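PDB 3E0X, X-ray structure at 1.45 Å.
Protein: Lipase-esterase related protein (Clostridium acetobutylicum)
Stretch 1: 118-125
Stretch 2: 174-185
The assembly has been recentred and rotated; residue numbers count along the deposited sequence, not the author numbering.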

# COMPACT_ATOMS: atom_id res chain seq x y z
N GLY A 118 2.33 -4.33 6.40
CA GLY A 118 2.99 -4.57 7.67
C GLY A 118 3.52 -3.27 8.25
O GLY A 118 3.57 -2.25 7.55
N ALA A 119 3.90 -3.33 9.52
CA ALA A 119 4.56 -2.22 10.18
C ALA A 119 6.06 -2.46 10.33
O ALA A 119 6.79 -1.58 10.76
CB ALA A 119 3.94 -2.01 11.56
N ARG A 120 6.50 -3.67 10.03
CA ARG A 120 7.90 -4.10 10.15
C ARG A 120 7.98 -5.36 9.30
O ARG A 120 7.03 -6.15 9.27
CB ARG A 120 8.25 -4.38 11.63
CG ARG A 120 9.66 -4.91 11.93
CD ARG A 120 9.78 -5.31 13.41
NE ARG A 120 8.98 -6.48 13.75
CZ ARG A 120 8.43 -6.71 14.94
NH1 ARG A 120 8.61 -5.86 15.94
NH2 ARG A 120 7.70 -7.80 15.13
N PHE A 121 9.09 -5.52 8.60
CA PHE A 121 9.25 -6.63 7.67
C PHE A 121 10.53 -7.38 8.01
O PHE A 121 11.41 -7.54 7.16
CB PHE A 121 9.26 -6.11 6.22
CG PHE A 121 8.03 -5.31 5.87
CD1 PHE A 121 6.85 -5.94 5.46
CD2 PHE A 121 8.04 -3.92 5.99
CE1 PHE A 121 5.70 -5.18 5.16
CE2 PHE A 121 6.89 -3.16 5.68
CZ PHE A 121 5.73 -3.79 5.25
N ASP A 122 10.61 -7.86 9.25
CA ASP A 122 11.87 -8.40 9.79
C ASP A 122 12.23 -9.79 9.32
O ASP A 122 13.34 -10.25 9.59
CB ASP A 122 11.83 -8.34 11.32
CG ASP A 122 10.64 -9.04 11.90
OD1 ASP A 122 9.52 -8.60 11.61
OD2 ASP A 122 10.79 -10.05 12.61
N LYS A 123 11.32 -10.46 8.62
CA LYS A 123 11.58 -11.82 8.17
C LYS A 123 11.74 -11.96 6.65
O LYS A 123 11.75 -13.07 6.12
CB LYS A 123 10.52 -12.79 8.72
CG LYS A 123 10.56 -12.93 10.23
CD LYS A 123 9.78 -14.11 10.69
CE LYS A 123 9.73 -14.12 12.23
NZ LYS A 123 8.80 -15.17 12.72
N LEU A 124 11.92 -10.83 5.97
CA LEU A 124 12.17 -10.87 4.53
C LEU A 124 13.28 -11.85 4.22
O LEU A 124 14.32 -11.89 4.89
CB LEU A 124 12.54 -9.48 4.02
CG LEU A 124 11.38 -8.47 3.91
CD1 LEU A 124 11.88 -7.04 3.75
CD2 LEU A 124 10.40 -8.81 2.78
N ASP A 125 13.07 -12.65 3.17
CA ASP A 125 13.99 -13.73 2.85
C ASP A 125 15.44 -13.24 2.81
O ASP A 125 15.78 -12.26 2.11
CB ASP A 125 13.61 -14.35 1.49
CG ASP A 125 14.48 -15.54 1.14
OD1 ASP A 125 14.13 -16.67 1.57
OD2 ASP A 125 15.50 -15.36 0.43
N ALA A 174 13.95 0.27 1.96
CA ALA A 174 13.10 1.07 2.86
C ALA A 174 12.24 0.14 3.72
O ALA A 174 12.08 0.37 4.95
CB ALA A 174 12.23 2.03 2.06
N CYS A 175 11.73 -0.94 3.11
CA CYS A 175 10.90 -1.88 3.88
C CYS A 175 11.69 -2.63 4.92
O CYS A 175 11.20 -2.85 6.04
CB CYS A 175 10.21 -2.87 2.95
SG CYS A 175 8.87 -2.11 2.00
N LYS A 176 12.92 -3.03 4.59
CA LYS A 176 13.73 -3.74 5.56
C LYS A 176 14.11 -2.82 6.75
O LYS A 176 14.30 -3.31 7.87
CB LYS A 176 14.97 -4.35 4.91
CG LYS A 176 15.85 -5.04 5.93
CD LYS A 176 16.86 -5.99 5.34
CE LYS A 176 17.70 -6.53 6.51
NZ LYS A 176 19.12 -6.76 6.18
N LEU A 177 14.19 -1.51 6.52
CA LEU A 177 14.55 -0.57 7.56
C LEU A 177 13.39 -0.19 8.48
O LEU A 177 13.63 0.08 9.65
CB LEU A 177 15.13 0.70 6.95
CG LEU A 177 16.49 0.57 6.26
CD1 LEU A 177 16.83 1.89 5.53
CD2 LEU A 177 17.60 0.16 7.22
N ILE A 178 12.15 -0.13 7.97
CA ILE A 178 11.04 0.43 8.76
C ILE A 178 10.62 -0.43 9.96
O ILE A 178 10.58 -1.67 9.88
CB ILE A 178 9.81 0.74 7.88
CG1 ILE A 178 8.79 1.63 8.61
CG2 ILE A 178 9.15 -0.56 7.34
CD1 ILE A 178 9.33 3.03 9.06
N ASP A 179 10.33 0.22 11.09
CA ASP A 179 9.77 -0.50 12.22
C ASP A 179 8.86 0.43 12.99
O ASP A 179 9.32 1.17 13.88
CB ASP A 179 10.90 -1.03 13.10
CG ASP A 179 10.39 -1.93 14.22
OD1 ASP A 179 9.15 -1.98 14.44
OD2 ASP A 179 11.25 -2.59 14.86
N LEU A 180 7.58 0.39 12.64
CA LEU A 180 6.57 1.22 13.33
C LEU A 180 5.84 0.46 14.42
O LEU A 180 4.86 0.96 14.97
CB LEU A 180 5.52 1.74 12.34
CG LEU A 180 6.06 2.64 11.23
CD1 LEU A 180 5.06 2.74 10.06
CD2 LEU A 180 6.42 4.00 11.78
N VAL A 181 6.27 -0.76 14.72
CA VAL A 181 5.46 -1.63 15.56
C VAL A 181 5.14 -1.01 16.93
O VAL A 181 3.99 -1.08 17.40
CB VAL A 181 6.05 -3.04 15.69
CG1 VAL A 181 5.32 -3.85 16.78
CG2 VAL A 181 5.93 -3.74 14.37
N ASP A 182 6.15 -0.43 17.57
CA ASP A 182 5.96 0.05 18.95
C ASP A 182 5.18 1.36 18.99
O ASP A 182 4.91 1.90 20.07
CB ASP A 182 7.28 0.08 19.73
CG ASP A 182 8.26 1.14 19.25
OD1 ASP A 182 7.93 1.96 18.37
OD2 ASP A 182 9.41 1.14 19.76
N ASN A 183 4.79 1.87 17.82
CA ASN A 183 3.91 3.05 17.75
C ASN A 183 2.48 2.72 17.36
O ASN A 183 1.61 3.60 17.43
CB ASN A 183 4.48 4.11 16.82
CG ASN A 183 5.55 4.94 17.47
OD1 ASN A 183 6.67 5.01 16.99
ND2 ASN A 183 5.22 5.54 18.62
N LEU A 184 2.23 1.48 16.95
CA LEU A 184 0.88 1.09 16.51
C LEU A 184 -0.17 1.35 17.57
O LEU A 184 -1.29 1.74 17.26
CB LEU A 184 0.84 -0.37 16.07
CG LEU A 184 1.61 -0.76 14.80
CD1 LEU A 184 1.61 -2.27 14.61
CD2 LEU A 184 1.06 0.01 13.58
N LYS A 185 0.22 1.15 18.84
CA LYS A 185 -0.70 1.38 19.96
C LYS A 185 -1.18 2.82 20.06
O LYS A 185 -2.16 3.09 20.76
CB LYS A 185 -0.03 0.99 21.28
CG LYS A 185 1.18 1.81 21.67
CD LYS A 185 1.48 1.67 23.17
CE LYS A 185 2.23 2.87 23.66
NZ LYS A 185 2.27 2.95 25.16
O HOH W 1 10.86 -4.24 16.77
O HOH W 2 11.31 -3.85 8.60

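Residues 118-125 form an irregular segment that lies against the end of a helix and the chain that follows it, burying 497 Å² summed over both sides. The two backbones come close where Ala119 and Arg120 pass Asp179 and Leu180. One direct hydrogen bond joins them there: Leu180 N donates to Ala119 O at 2.8 Å, and the N-H...O angle of 169° makes the bond nearly straight. Ala119 O also receives a CA-H...O contact from Asp179 CA, 3.5 Å away.

Ala119 is the small bump of this contact. Its methyl group points toward the second stretch and sits in an apolar hollow, with Ala119 CB 4.1 Å from Leu180 CB, 3.9 Å from Val181 CG2 and 3.8 Å from Leu184 CD1. Val181 CG2 also reaches Arg120, lying 3.6 Å from Arg120 CB and over one face of the guanidinium, so a single methyl fills the space between Ala119 and the arginine side chain.

Phe121 fits beside the last helical turn. The edge of its ring meets Cys175 O, 3.3 Å from Phe121 CD2, and Ile178 CG2, 3.8 Å from the same ring atom, while Cys175 SG lies obliquely over the ring, 4.8 Å from its centroid. A type I turn from Phe121 to Leu124 then brings Leu124 back toward the helix, where Leu124 CD1 rests 4.2 Å from Lys176 CA.

Two waters bridge polar atoms of the two stretches. Water 2 accepts from Phe121 N at 2.8 Å and lies 2.8 Å from Cys175 O and 2.6 Å from Ile178 O, linking the backbones where no direct bond forms. At the surface, water 1 accepts from Arg120 NH1 (2.9 Å) and donates to Asp179 OD2 (2.6 Å). Arg120 NE instead forms a salt bridge within its own stretch, 3.1 Å from Asp122 OD1, while Asp179 OD1 accepts from Val181 N at 3.1 Å.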